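PDB 6KHO: tryptophan decarboxylase 1 from Oryza sativa subsp. japonica, which decarboxylates L-tryptophan to tryptamine and 5-hydroxy-L-tryptophan to serotonin, using pyridoxal 5'-phosphate as cofactor and working as a homodimer. Local coordinates for residues A178-L183 / R222-D227; D188-R193 / G260-Y265; E463-T468 / K506-E511. All coordinates share one frame; numbering follows the deposited sequence.

Interaction 1 of 3, residues A178-L183 / R222-D227; sequences AMLVTL and RLAGFD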
ATOM      1  N   ALA A 178      -7.110   6.222   3.556  1.00 25.18           N
ATOM      2  CA  ALA A 178      -8.452   6.730   3.318  1.00 24.47           C
ATOM      3  C   ALA A 178      -8.714   7.987   4.145  1.00 28.55           C
ATOM      4  O   ALA A 178      -9.335   8.947   3.662  1.00 26.92           O
ATOM      5  CB  ALA A 178      -9.477   5.637   3.634  1.00 26.12           C
ATOM      6  N   MET A 179      -8.230   8.004   5.387  1.00 26.83           N
ATOM      7  CA  MET A 179      -8.338   9.208   6.195  1.00 27.92           C
ATOM      8  C   MET A 179      -7.509  10.329   5.600  1.00 26.61           C
ATOM      9  O   MET A 179      -7.961  11.478   5.538  1.00 26.69           O
ATOM     10  CB  MET A 179      -7.888   8.921   7.626  1.00 25.32           C
ATOM     11  CG  MET A 179      -8.900   8.147   8.425  1.00 32.28           C
ATOM     12  SD  MET A 179      -8.172   7.502   9.941  1.00 36.35           S
ATOM     13  CE  MET A 179      -9.626   6.799  10.718  1.00 35.13           C
ATOM     14  N   LEU A 180      -6.294  10.016   5.158  1.00 23.76           N
ATOM     15  CA  LEU A 180      -5.387  11.061   4.685  1.00 26.28           C
ATOM     16  C   LEU A 180      -5.942  11.750   3.439  1.00 29.46           C
ATOM     17  O   LEU A 180      -5.907  12.981   3.329  1.00 28.41           O
ATOM     18  CB  LEU A 180      -4.009  10.471   4.398  1.00 25.89           C
ATOM     19  CG  LEU A 180      -2.977  11.376   3.712  1.00 28.72           C
ATOM     20  CD1 LEU A 180      -2.753  12.674   4.507  1.00 26.69           C
ATOM     21  CD2 LEU A 180      -1.659  10.656   3.545  1.00 29.85           C
ATOM     22  N   VAL A 181      -6.448  10.971   2.482  1.00 28.49           N
ATOM     23  CA  VAL A 181      -6.863  11.609   1.237  1.00 27.34           C
ATOM     24  C   VAL A 181      -8.141  12.423   1.454  1.00 26.15           C
ATOM     25  O   VAL A 181      -8.316  13.480   0.839  1.00 26.48           O
ATOM     26  CB  VAL A 181      -7.002  10.575   0.098  1.00 26.70           C
ATOM     27  CG1 VAL A 181      -5.665   9.850  -0.158  1.00 29.33           C
ATOM     28  CG2 VAL A 181      -8.126   9.563   0.355  1.00 25.18           C
ATOM     29  N   THR A 182      -9.045  11.974   2.328  1.00 28.27           N
ATOM     30  CA  THR A 182     -10.234  12.787   2.578  1.00 26.72           C
ATOM     31  C   THR A 182      -9.907  14.009   3.431  1.00 29.31           C
ATOM     32  O   THR A 182     -10.529  15.063   3.258  1.00 26.31           O
ATOM     33  CB  THR A 182     -11.353  11.973   3.237  1.00 24.72           C
ATOM     34  OG1 THR A 182     -10.897  11.377   4.466  1.00 26.21           O
ATOM     35  CG2 THR A 182     -11.863  10.896   2.280  1.00 28.14           C
ATOM     36  N   LEU A 183      -8.953  13.887   4.362  1.00 27.68           N
ATOM     37  CA  LEU A 183      -8.486  15.063   5.091  1.00 26.06           C
ATOM     38  C   LEU A 183      -7.877  16.086   4.146  1.00 27.62           C
ATOM     39  O   LEU A 183      -8.053  17.297   4.335  1.00 27.75           O
ATOM     40  CB  LEU A 183      -7.458  14.675   6.153  1.00 24.36           C
ATOM     41  CG  LEU A 183      -7.988  14.136   7.471  1.00 27.49           C
ATOM     42  CD1 LEU A 183      -6.895  13.309   8.149  1.00 29.03           C
ATOM     43  CD2 LEU A 183      -8.414  15.313   8.348  1.00 27.76           C
ATOM     44  N   ARG A 222      -1.798  15.085  11.332  1.00 38.09           N
ATOM     45  CA  ARG A 222      -0.460  15.669  11.364  1.00 35.47           C
ATOM     46  C   ARG A 222       0.236  15.547  10.013  1.00 35.00           C
ATOM     47  O   ARG A 222       0.910  16.487   9.569  1.00 36.89           O
ATOM     48  CB  ARG A 222       0.363  15.018  12.480  1.00 39.19           C
ATOM     49  CG  ARG A 222      -0.283  15.224  13.879  1.00 43.98           C
ATOM     50  CD  ARG A 222       0.567  14.717  15.064  1.00 48.09           C
ATOM     51  NE  ARG A 222       1.368  13.537  14.734  1.00 55.67           N
ATOM     52  CZ  ARG A 222       1.129  12.299  15.170  1.00 52.73           C
ATOM     53  NH1 ARG A 222       0.100  12.053  15.974  1.00 52.96           N
ATOM     54  NH2 ARG A 222       1.928  11.300  14.798  1.00 50.76           N
ATOM     55  N   LEU A 223       0.074  14.404   9.335  1.00 33.46           N
ATOM     56  CA  LEU A 223       0.656  14.236   8.004  1.00 30.94           C
ATOM     57  C   LEU A 223       0.181  15.328   7.053  1.00 31.87           C
ATOM     58  O   LEU A 223       0.978  15.922   6.311  1.00 30.57           O
ATOM     59  CB  LEU A 223       0.288  12.862   7.441  1.00 31.44           C
ATOM     60  CG  LEU A 223       1.032  11.617   7.954  1.00 41.46           C
ATOM     61  CD1 LEU A 223       0.501  10.363   7.267  1.00 39.23           C
ATOM     62  CD2 LEU A 223       2.535  11.736   7.738  1.00 41.43           C
ATOM     63  N   ALA A 224      -1.130  15.570   7.027  1.00 30.14           N
ATOM     64  CA  ALA A 224      -1.726  16.559   6.134  1.00 33.85           C
ATOM     65  C   ALA A 224      -1.439  17.999   6.554  1.00 35.14           C
ATOM     66  O   ALA A 224      -1.831  18.927   5.834  1.00 33.69           O
ATOM     67  CB  ALA A 224      -3.239  16.336   6.051  1.00 31.93           C
ATOM     68  N   GLY A 225      -0.769  18.216   7.683  1.00 35.63           N
ATOM     69  CA  GLY A 225      -0.319  19.545   8.055  1.00 34.36           C
ATOM     70  C   GLY A 225      -1.224  20.321   8.985  1.00 35.19           C
ATOM     71  O   GLY A 225      -1.019  21.533   9.146  1.00 38.60           O
ATOM     72  N   PHE A 226      -2.213  19.680   9.600  1.00 33.92           N
ATOM     73  CA  PHE A 226      -3.039  20.375  10.573  1.00 33.73           C
ATOM     74  C   PHE A 226      -2.229  20.653  11.834  1.00 38.74           C
ATOM     75  O   PHE A 226      -1.386  19.846  12.236  1.00 37.75           O
ATOM     76  CB  PHE A 226      -4.267  19.548  10.932  1.00 32.01           C
ATOM     77  CG  PHE A 226      -5.306  19.494   9.842  1.00 33.68           C
ATOM     78  CD1 PHE A 226      -5.265  18.496   8.879  1.00 33.96           C
ATOM     79  CD2 PHE A 226      -6.300  20.451   9.773  1.00 29.94           C
ATOM     80  CE1 PHE A 226      -6.219  18.435   7.878  1.00 32.24           C
ATOM     81  CE2 PHE A 226      -7.254  20.408   8.772  1.00 34.66           C
ATOM     82  CZ  PHE A 226      -7.220  19.396   7.825  1.00 32.40           C
ATOM     83  N   ASP A 227      -2.500  21.789  12.466  1.00 36.58           N
ATOM     84  CA  ASP A 227      -1.781  22.145  13.683  1.00 40.95           C
ATOM     85  C   ASP A 227      -2.190  21.221  14.826  1.00 36.04           C
ATOM     86  O   ASP A 227      -3.388  21.049  15.074  1.00 38.32           O
ATOM     87  CB  ASP A 227      -2.057  23.593  14.067  1.00 44.93           C
ATOM     88  CG  ASP A 227      -1.016  24.139  15.016  1.00 44.70           C
ATOM     89  OD1 ASP A 227      -0.984  23.704  16.192  1.00 43.38           O
ATOM     90  OD2 ASP A 227      -0.211  24.971  14.566  1.00 44.31           O
TER
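L180 and L183, one turn apart on helix 175-194, face the end of helix 215-223 and the turn that follows it, each with its own apolar partners. In the large domain of this fold-type I pyridoxal-phosphate enzyme, of the group II decarboxylase family, helix 175-194 packs on the mixed sheet, and 222-227 carries a Schellman motif: A224 is followed by G225, whose positive phi of 96° would press any CB against the preceding carbonyl and so calls for glycine. G225 N bonds back to R222 O at 3.1 Å, and the reversal turns F226 toward L183.

L180 does its touching with one branch. Because chi1 of 172° swings CG beside the carbonyl carbon, the side chain extends toward the helix end, where CD1 meets CB of A224 at 4.0 Å and CB of L223 at 4.2 Å. L180 also packs on L180 of the second subunit, and L223 on V184 of that subunit, so this small apolar patch lies at the dimer interface.

The second pair brings in an aromatic ring. The F226 ring and the L183 side chain cross obliquely, and the branch end CD2 comes to the ring without lying squarely on its face or at its edge. Just past helix 215-223, F226 also reaches L205 and V207 of strand 205-210. No hydrogen bond joins the two segments; across them the fit is wholly apolar and buried, about 9 Å from the cofactor at the L180 side chain. The nearest approach between L183 and F226 is that of CD2 to CE1, 3.8 Å.

Interaction 2 of 3, residues D188-R193 / G260-Y265; sequences DAALRR and GLVPTY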
ATOM      1  N   ASP A 188      -8.131  21.274   1.564  1.00 28.51           N
ATOM      2  CA  ASP A 188      -7.971  22.155   0.413  1.00 28.65           C
ATOM      3  C   ASP A 188      -9.223  23.000   0.197  1.00 28.46           C
ATOM      4  O   ASP A 188      -9.126  24.187  -0.139  1.00 29.56           O
ATOM      5  CB  ASP A 188      -7.615  21.331  -0.831  1.00 31.32           C
ATOM      6  CG  ASP A 188      -6.182  20.764  -0.761  1.00 35.48           C
ATOM      7  OD1 ASP A 188      -5.430  21.179   0.160  1.00 31.19           O
ATOM      8  OD2 ASP A 188      -5.804  19.919  -1.619  1.00 34.70           O
ATOM      9  N   ALA A 189     -10.402  22.415   0.431  1.00 27.70           N
ATOM     10  CA  ALA A 189     -11.646  23.156   0.273  1.00 30.46           C
ATOM     11  C   ALA A 189     -11.777  24.241   1.335  1.00 31.67           C
ATOM     12  O   ALA A 189     -12.219  25.359   1.036  1.00 31.85           O
ATOM     13  CB  ALA A 189     -12.835  22.196   0.328  1.00 30.84           C
ATOM     14  N   ALA A 190     -11.391  23.934   2.577  1.00 26.57           N
ATOM     15  CA  ALA A 190     -11.489  24.913   3.656  1.00 33.43           C
ATOM     16  C   ALA A 190     -10.552  26.093   3.416  1.00 33.31           C
ATOM     17  O   ALA A 190     -10.946  27.257   3.585  1.00 31.60           O
ATOM     18  CB  ALA A 190     -11.187  24.243   5.001  1.00 29.68           C
ATOM     19  N   LEU A 191      -9.304  25.814   3.032  1.00 29.08           N
ATOM     20  CA  LEU A 191      -8.356  26.880   2.715  1.00 33.88           C
ATOM     21  C   LEU A 191      -8.866  27.768   1.586  1.00 33.86           C
ATOM     22  O   LEU A 191      -8.733  28.992   1.635  1.00 34.11           O
ATOM     23  CB  LEU A 191      -7.005  26.281   2.327  1.00 29.97           C
ATOM     24  CG  LEU A 191      -6.195  25.600   3.435  1.00 34.07           C
ATOM     25  CD1 LEU A 191      -4.899  24.984   2.848  1.00 32.31           C
ATOM     26  CD2 LEU A 191      -5.904  26.586   4.570  1.00 33.97           C
ATOM     27  N   ARG A 192      -9.442  27.164   0.554  1.00 32.24           N
ATOM     28  CA  ARG A 192      -9.904  27.940  -0.587  1.00 34.36           C
ATOM     29  C   ARG A 192     -11.071  28.847  -0.196  1.00 34.55           C
ATOM     30  O   ARG A 192     -11.069  30.049  -0.496  1.00 35.09           O
ATOM     31  CB  ARG A 192     -10.284  26.976  -1.712  1.00 29.50           C
ATOM     32  CG  ARG A 192     -10.961  27.593  -2.908  1.00 32.44           C
ATOM     33  CD  ARG A 192     -11.492  26.472  -3.805  1.00 32.79           C
ATOM     34  NE  ARG A 192     -10.409  25.785  -4.504  1.00 41.53           N
ATOM     35  CZ  ARG A 192     -10.286  24.463  -4.609  1.00 46.84           C
ATOM     36  NH1 ARG A 192     -11.183  23.652  -4.048  1.00 42.66           N
ATOM     37  NH2 ARG A 192      -9.256  23.960  -5.286  1.00 41.26           N
ATOM     38  N   ARG A 193     -12.070  28.299   0.500  1.00 30.00           N
ATOM     39  CA  ARG A 193     -13.257  29.093   0.792  1.00 33.66           C
ATOM     40  C   ARG A 193     -13.023  30.115   1.903  1.00 37.34           C
ATOM     41  O   ARG A 193     -13.679  31.163   1.913  1.00 36.76           O
ATOM     42  CB  ARG A 193     -14.435  28.180   1.138  1.00 38.07           C
ATOM     43  CG  ARG A 193     -14.350  27.504   2.493  1.00 40.74           C
ATOM     44  CD  ARG A 193     -15.538  26.555   2.719  1.00 43.97           C
ATOM     45  NE  ARG A 193     -15.872  25.758   1.533  1.00 48.49           N
ATOM     46  CZ  ARG A 193     -15.865  24.422   1.478  1.00 51.12           C
ATOM     47  NH1 ARG A 193     -15.528  23.697   2.550  1.00 45.29           N
ATOM     48  NH2 ARG A 193     -16.199  23.813   0.342  1.00 45.96           N
ATOM     49  N   GLY A 260     -12.610  32.285  15.691  1.00 41.23           N
ATOM     50  CA  GLY A 260     -11.982  32.551  14.417  1.00 38.86           C
ATOM     51  C   GLY A 260     -11.326  31.361  13.748  1.00 41.86           C
ATOM     52  O   GLY A 260     -10.675  31.543  12.713  1.00 43.76           O
ATOM     53  N   LEU A 261     -11.449  30.161  14.307  1.00 39.48           N
ATOM     54  CA  LEU A 261     -10.927  28.976  13.629  1.00 38.24           C
ATOM     55  C   LEU A 261     -11.948  28.453  12.620  1.00 37.55           C
ATOM     56  O   LEU A 261     -13.134  28.783  12.680  1.00 35.21           O
ATOM     57  CB  LEU A 261     -10.592  27.879  14.637  1.00 37.64           C
ATOM     58  CG  LEU A 261      -9.581  28.265  15.719  1.00 40.50           C
ATOM     59  CD1 LEU A 261      -9.423  27.136  16.726  1.00 37.91           C
ATOM     60  CD2 LEU A 261      -8.246  28.624  15.077  1.00 40.69           C
ATOM     61  N   VAL A 262     -11.478  27.608  11.701  1.00 35.96           N
ATOM     62  CA  VAL A 262     -12.340  27.037  10.667  1.00 33.01           C
ATOM     63  C   VAL A 262     -12.534  25.545  10.914  1.00 36.77           C
ATOM     64  O   VAL A 262     -11.614  24.752  10.638  1.00 33.07           O
ATOM     65  CB  VAL A 262     -11.755  27.268   9.266  1.00 34.69           C
ATOM     66  CG1 VAL A 262     -12.696  26.725   8.202  1.00 30.18           C
ATOM     67  CG2 VAL A 262     -11.438  28.749   9.045  1.00 38.27           C
ATOM     68  N   PRO A 263     -13.689  25.119  11.431  1.00 35.69           N
ATOM     69  CA  PRO A 263     -13.947  23.681  11.575  1.00 32.98           C
ATOM     70  C   PRO A 263     -14.007  23.028  10.206  1.00 36.47           C
ATOM     71  O   PRO A 263     -14.762  23.455   9.329  1.00 31.44           O
ATOM     72  CB  PRO A 263     -15.301  23.624  12.291  1.00 33.17           C
ATOM     73  CG  PRO A 263     -15.462  24.989  12.903  1.00 32.70           C
ATOM     74  CD  PRO A 263     -14.795  25.932  11.966  1.00 34.03           C
ATOM     75  N   THR A 264     -13.205  21.982  10.034  1.00 31.45           N
ATOM     76  CA  THR A 264     -12.858  21.493   8.708  1.00 32.71           C
ATOM     77  C   THR A 264     -13.288  20.057   8.446  1.00 30.48           C
ATOM     78  O   THR A 264     -13.681  19.748   7.316  1.00 30.13           O
ATOM     79  CB  THR A 264     -11.339  21.640   8.490  1.00 32.41           C
ATOM     80  OG1 THR A 264     -10.997  23.038   8.440  1.00 33.20           O
ATOM     81  CG2 THR A 264     -10.875  20.956   7.199  1.00 32.43           C
ATOM     82  N   TYR A 265     -13.294  19.191   9.460  1.00 29.39           N
ATOM     83  CA  TYR A 265     -13.389  17.750   9.237  1.00 29.56           C
ATOM     84  C   TYR A 265     -13.729  17.079  10.558  1.00 27.51           C
ATOM     85  O   TYR A 265     -13.149  17.418  11.594  1.00 31.20           O
ATOM     86  CB  TYR A 265     -12.063  17.228   8.673  1.00 25.31           C
ATOM     87  CG  TYR A 265     -11.964  15.751   8.286  1.00 25.05           C
ATOM     88  CD1 TYR A 265     -11.959  14.744   9.241  1.00 26.75           C
ATOM     89  CD2 TYR A 265     -11.782  15.391   6.952  1.00 25.78           C
ATOM     90  CE1 TYR A 265     -11.817  13.392   8.857  1.00 28.06           C
ATOM     91  CE2 TYR A 265     -11.635  14.054   6.560  1.00 26.31           C
ATOM     92  CZ  TYR A 265     -11.658  13.065   7.512  1.00 28.12           C
ATOM     93  OH  TYR A 265     -11.472  11.750   7.106  1.00 29.57           O
TER
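A190 meets T264 where helix 175-194 runs over the sheet, and the threonine can be followed outward from its CB. This carbon bears two branches, and both come to the same methyl group. The hydroxyl branch, OG1, is nearer, 3.6 Å from CB of A190; the methyl branch, CG2, lies 4.0 Å from that same CB. Chi1 of -67° sets OG1 beside the backbone N of T264 and leaves CG2 anti to that N.

OG1 has a second task. It donates to the carbonyl O of V262, two residues back on its own strand, at 2.9 Å. The bond arrives from above the carbonyl plane, 44° out of it, with a C=O...donor angle of 135°. The hydroxyl is thereby satisfied within the strand while its oxygen rests against an alanine methyl.

Strand 262-269 lies inside the seven-stranded mixed sheet of the pyridoxal-phosphate decarboxylase fold, between strands 294-298 and 205-210, and the helix covers one face of it. A small residue such as A190 lets the two come close: its CA is 6.3 Å from CA of T264. The CG1 methyl of V262 adds a looser apolar touch to CB of A190, at 4.3 Å. Were T264 replaced by an alanine, the V262 carbonyl would probably lose its side-chain donor and a gap would be likely to open beside the A190 methyl. Around this point, A186, a turn earlier on the same helix, also packs on T264, and L205 of the neighbouring strand touches both V262 and T264.

Interaction 3 of 3, residues E463-T468 / K506-E511; sequences ERLNKT and KKTTTE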
ATOM      1  N   GLU A 463      -1.203 -12.037  31.131  1.00 47.30           N
ATOM      2  CA  GLU A 463       0.147 -12.527  30.878  1.00 50.06           C
ATOM      3  C   GLU A 463       0.240 -14.027  31.123  1.00 49.70           C
ATOM      4  O   GLU A 463       1.068 -14.702  30.502  1.00 47.26           O
ATOM      5  CB  GLU A 463       1.153 -11.748  31.734  1.00 53.26           C
ATOM      6  CG  GLU A 463       1.086 -10.229  31.504  1.00 57.15           C
ATOM      7  CD  GLU A 463       1.972  -9.416  32.447  1.00 65.05           C
ATOM      8  OE1 GLU A 463       2.631  -8.463  31.970  1.00 65.45           O
ATOM      9  OE2 GLU A 463       2.001  -9.711  33.662  1.00 66.88           O
ATOM     10  N   ARG A 464      -0.630 -14.560  31.987  1.00 49.91           N
ATOM     11  CA  ARG A 464      -0.679 -15.993  32.256  1.00 52.66           C
ATOM     12  C   ARG A 464      -1.367 -16.756  31.133  1.00 49.36           C
ATOM     13  O   ARG A 464      -0.948 -17.864  30.789  1.00 50.80           O
ATOM     14  CB  ARG A 464      -1.395 -16.247  33.582  1.00 52.17           C
ATOM     15  CG  ARG A 464      -0.470 -16.184  34.780  1.00 55.38           C
ATOM     16  CD  ARG A 464      -1.183 -16.532  36.072  1.00 60.73           C
ATOM     17  NE  ARG A 464      -0.264 -16.453  37.203  1.00 65.49           N
ATOM     18  CZ  ARG A 464      -0.410 -17.134  38.334  1.00 68.63           C
ATOM     19  NH1 ARG A 464      -1.444 -17.952  38.496  1.00 67.40           N
ATOM     20  NH2 ARG A 464       0.483 -16.997  39.304  1.00 67.57           N
ATOM     21  N   LEU A 465      -2.438 -16.205  30.566  1.00 48.65           N
ATOM     22  CA  LEU A 465      -3.055 -16.865  29.423  1.00 47.75           C
ATOM     23  C   LEU A 465      -2.091 -16.913  28.242  1.00 45.52           C
ATOM     24  O   LEU A 465      -2.015 -17.926  27.538  1.00 46.32           O
ATOM     25  CB  LEU A 465      -4.358 -16.160  29.052  1.00 46.15           C
ATOM     26  CG  LEU A 465      -5.435 -16.189  30.142  1.00 47.38           C
ATOM     27  CD1 LEU A 465      -6.451 -15.078  29.944  1.00 46.91           C
ATOM     28  CD2 LEU A 465      -6.138 -17.541  30.200  1.00 48.67           C
ATOM     29  N   ASN A 466      -1.297 -15.852  28.051  1.00 43.69           N
ATOM     30  CA  ASN A 466      -0.396 -15.792  26.900  1.00 44.17           C
ATOM     31  C   ASN A 466       0.782 -16.760  27.031  1.00 46.83           C
ATOM     32  O   ASN A 466       1.220 -17.336  26.027  1.00 42.13           O
ATOM     33  CB  ASN A 466       0.106 -14.366  26.695  1.00 39.53           C
ATOM     34  CG  ASN A 466      -1.007 -13.409  26.253  1.00 41.09           C
ATOM     35  OD1 ASN A 466      -2.096 -13.838  25.855  1.00 41.20           O
ATOM     36  ND2 ASN A 466      -0.737 -12.115  26.338  1.00 37.54           N
ATOM     37  N   LYS A 467       1.327 -16.943  28.244  1.00 48.68           N
ATOM     38  CA  LYS A 467       2.445 -17.878  28.408  1.00 46.65           C
ATOM     39  C   LYS A 467       2.019 -19.314  28.137  1.00 47.81           C
ATOM     40  O   LYS A 467       2.861 -20.150  27.785  1.00 49.65           O
ATOM     41  CB  LYS A 467       3.036 -17.776  29.819  1.00 51.39           C
ATOM     42  CG  LYS A 467       2.018 -18.060  30.914  1.00 57.17           C
ATOM     43  CD  LYS A 467       2.633 -18.342  32.285  1.00 62.66           C
ATOM     44  CE  LYS A 467       1.622 -19.048  33.189  1.00 60.74           C
ATOM     45  NZ  LYS A 467       1.110 -20.304  32.564  1.00 61.65           N
ATOM     46  N   THR A 468       0.725 -19.599  28.279  1.00 47.33           N
ATOM     47  CA  THR A 468       0.177 -20.922  27.999  1.00 45.57           C
ATOM     48  C   THR A 468       0.411 -21.353  26.549  1.00 46.95           C
ATOM     49  O   THR A 468       0.628 -22.540  26.269  1.00 41.51           O
ATOM     50  CB  THR A 468      -1.316 -20.897  28.328  1.00 46.35           C
ATOM     51  OG1 THR A 468      -1.489 -21.059  29.743  1.00 53.04           O
ATOM     52  CG2 THR A 468      -2.056 -21.970  27.632  1.00 49.19           C
ATOM     53  N   LYS A 506     -11.238 -19.237  33.405  1.00 49.65           N
ATOM     54  CA  LYS A 506     -11.746 -19.644  34.713  1.00 53.54           C
ATOM     55  C   LYS A 506     -10.671 -20.366  35.517  1.00 56.45           C
ATOM     56  O   LYS A 506     -10.409 -20.027  36.678  1.00 56.71           O
ATOM     57  CB  LYS A 506     -12.976 -20.539  34.547  1.00 50.83           C
ATOM     58  CG  LYS A 506     -14.244 -19.780  34.230  1.00 55.96           C
ATOM     59  CD  LYS A 506     -15.481 -20.601  34.537  1.00 54.64           C
ATOM     60  CE  LYS A 506     -15.367 -21.999  33.968  1.00 56.68           C
ATOM     61  NZ  LYS A 506     -16.678 -22.714  34.010  1.00 63.80           N
ATOM     62  N   LYS A 507     -10.016 -21.347  34.894  1.00 50.52           N
ATOM     63  CA  LYS A 507      -9.022 -22.153  35.593  1.00 55.44           C
ATOM     64  C   LYS A 507      -7.846 -21.302  36.052  1.00 54.55           C
ATOM     65  O   LYS A 507      -7.412 -21.395  37.205  1.00 56.40           O
ATOM     66  CB  LYS A 507      -8.557 -23.290  34.679  1.00 54.47           C
ATOM     67  CG  LYS A 507      -7.333 -24.044  35.135  1.00 54.33           C
ATOM     68  CD  LYS A 507      -7.102 -25.254  34.234  1.00 56.93           C
ATOM     69  CE  LYS A 507      -5.895 -26.063  34.679  1.00 59.79           C
ATOM     70  NZ  LYS A 507      -6.062 -27.512  34.352  1.00 67.61           N
ATOM     71  N   THR A 508      -7.322 -20.457  35.161  1.00 52.94           N
ATOM     72  CA  THR A 508      -6.198 -19.596  35.518  1.00 52.28           C
ATOM     73  C   THR A 508      -6.573 -18.615  36.625  1.00 55.67           C
ATOM     74  O   THR A 508      -5.730 -18.267  37.457  1.00 57.43           O
ATOM     75  CB  THR A 508      -5.706 -18.848  34.274  1.00 50.74           C
ATOM     76  OG1 THR A 508      -5.417 -19.790  33.233  1.00 48.04           O
ATOM     77  CG2 THR A 508      -4.450 -18.030  34.573  1.00 48.63           C
ATOM     78  N   THR A 509      -7.829 -18.168  36.656  1.00 54.34           N
ATOM     79  CA  THR A 509      -8.245 -17.189  37.653  1.00 54.18           C
ATOM     80  C   THR A 509      -8.269 -17.806  39.049  1.00 58.10           C
ATOM     81  O   THR A 509      -7.754 -17.216  40.008  1.00 60.60           O
ATOM     82  CB  THR A 509      -9.617 -16.621  37.276  1.00 54.56           C
ATOM     83  OG1 THR A 509      -9.494 -15.830  36.086  1.00 53.67           O
ATOM     84  CG2 THR A 509     -10.173 -15.746  38.396  1.00 53.80           C
ATOM     85  N   THR A 510      -8.856 -19.000  39.174  1.00 58.66           N
ATOM     86  CA  THR A 510      -8.882 -19.701  40.457  1.00 60.25           C
ATOM     87  C   THR A 510      -7.470 -19.913  41.003  1.00 61.85           C
ATOM     88  O   THR A 510      -7.188 -19.591  42.163  1.00 65.56           O
ATOM     89  CB  THR A 510      -9.611 -21.038  40.307  1.00 58.11           C
ATOM     90  OG1 THR A 510      -8.955 -21.830  39.315  1.00 67.20           O
ATOM     91  CG2 THR A 510     -11.041 -20.834  39.870  1.00 49.63           C
ATOM     92  N   GLU A 511      -6.560 -20.429  40.172  1.00 60.33           N
ATOM     93  CA  GLU A 511      -5.181 -20.631  40.608  1.00 64.00           C
ATOM     94  C   GLU A 511      -4.499 -19.333  41.032  1.00 65.95           C
ATOM     95  O   GLU A 511      -3.505 -19.380  41.764  1.00 67.94           O
ATOM     96  CB  GLU A 511      -4.358 -21.293  39.502  1.00 63.76           C
ATOM     97  CG  GLU A 511      -4.938 -22.587  38.962  1.00 66.33           C
ATOM     98  CD  GLU A 511      -4.004 -23.271  37.968  1.00 72.09           C
ATOM     99  OE1 GLU A 511      -4.357 -24.354  37.449  1.00 71.15           O
ATOM    100  OE2 GLU A 511      -2.910 -22.722  37.710  1.00 77.37           O
TER
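T508 of helix 495-513 lies against R464 and L465 of helix 451-468, and the second segment gives its contacts in order from there. The two short helical segments approach to 10.4 Å between axes, with their N-to-C directions 123° apart: a helix-helix packing in the C-terminal domain, which also holds the antiparallel sheet of strands 425-427, 435-440, 481-487 and 474-478.

T508 comes first and holds the middle of the contact, with L461 touching it as well. Its CG2 methyl, placed anti to the backbone N by a chi1 of -54°, meets the aliphatic part of R464: CB at 3.7 Å and CD at 3.9 Å. The other branch, OG1, merely packs against CD2 of L465 at 3.8 Å, its hydrogen bond being spent on L504 O, one turn back on its own helix.

One turn further on comes E511. Its carbonyl O lies near the plane of the R464 guanidinium, at the edge, yet 4.1 Å from NH1. The carboxylate OE2 is 5.1 Å from NH1, and R464 NE pairs instead with E460 of its own helix.

Methyl and methylene groups thus make the close contacts, while the charged ends of R464 and E511 lie at the margin, and attraction between these two would probably be only long-range, adding no bond across the helices.

Interactions 1 and 2 are buried and share helix 175-194, whose earlier turns lie on the end of helix 215-223 and whose later turns lie on strand 262-269. Their centres are 13 Å apart, and they touch: T182 OG1 and Y265 OH are 2.7 Å apart, a probable hydrogen bond, while F226 packs on T264. Interaction 1 also adjoins the second subunit; interaction 2 is reached by no other chain of the assembly. Interaction 3, only partly buried, has its centre about 42 Å and 52 Å from the centres of interactions 1 and 2. Packing is apolar near the cofactor and dimer interface, sets a strand hydroxyl, bonded within its own strand, against a helix methyl, and takes on charged rims at the surface.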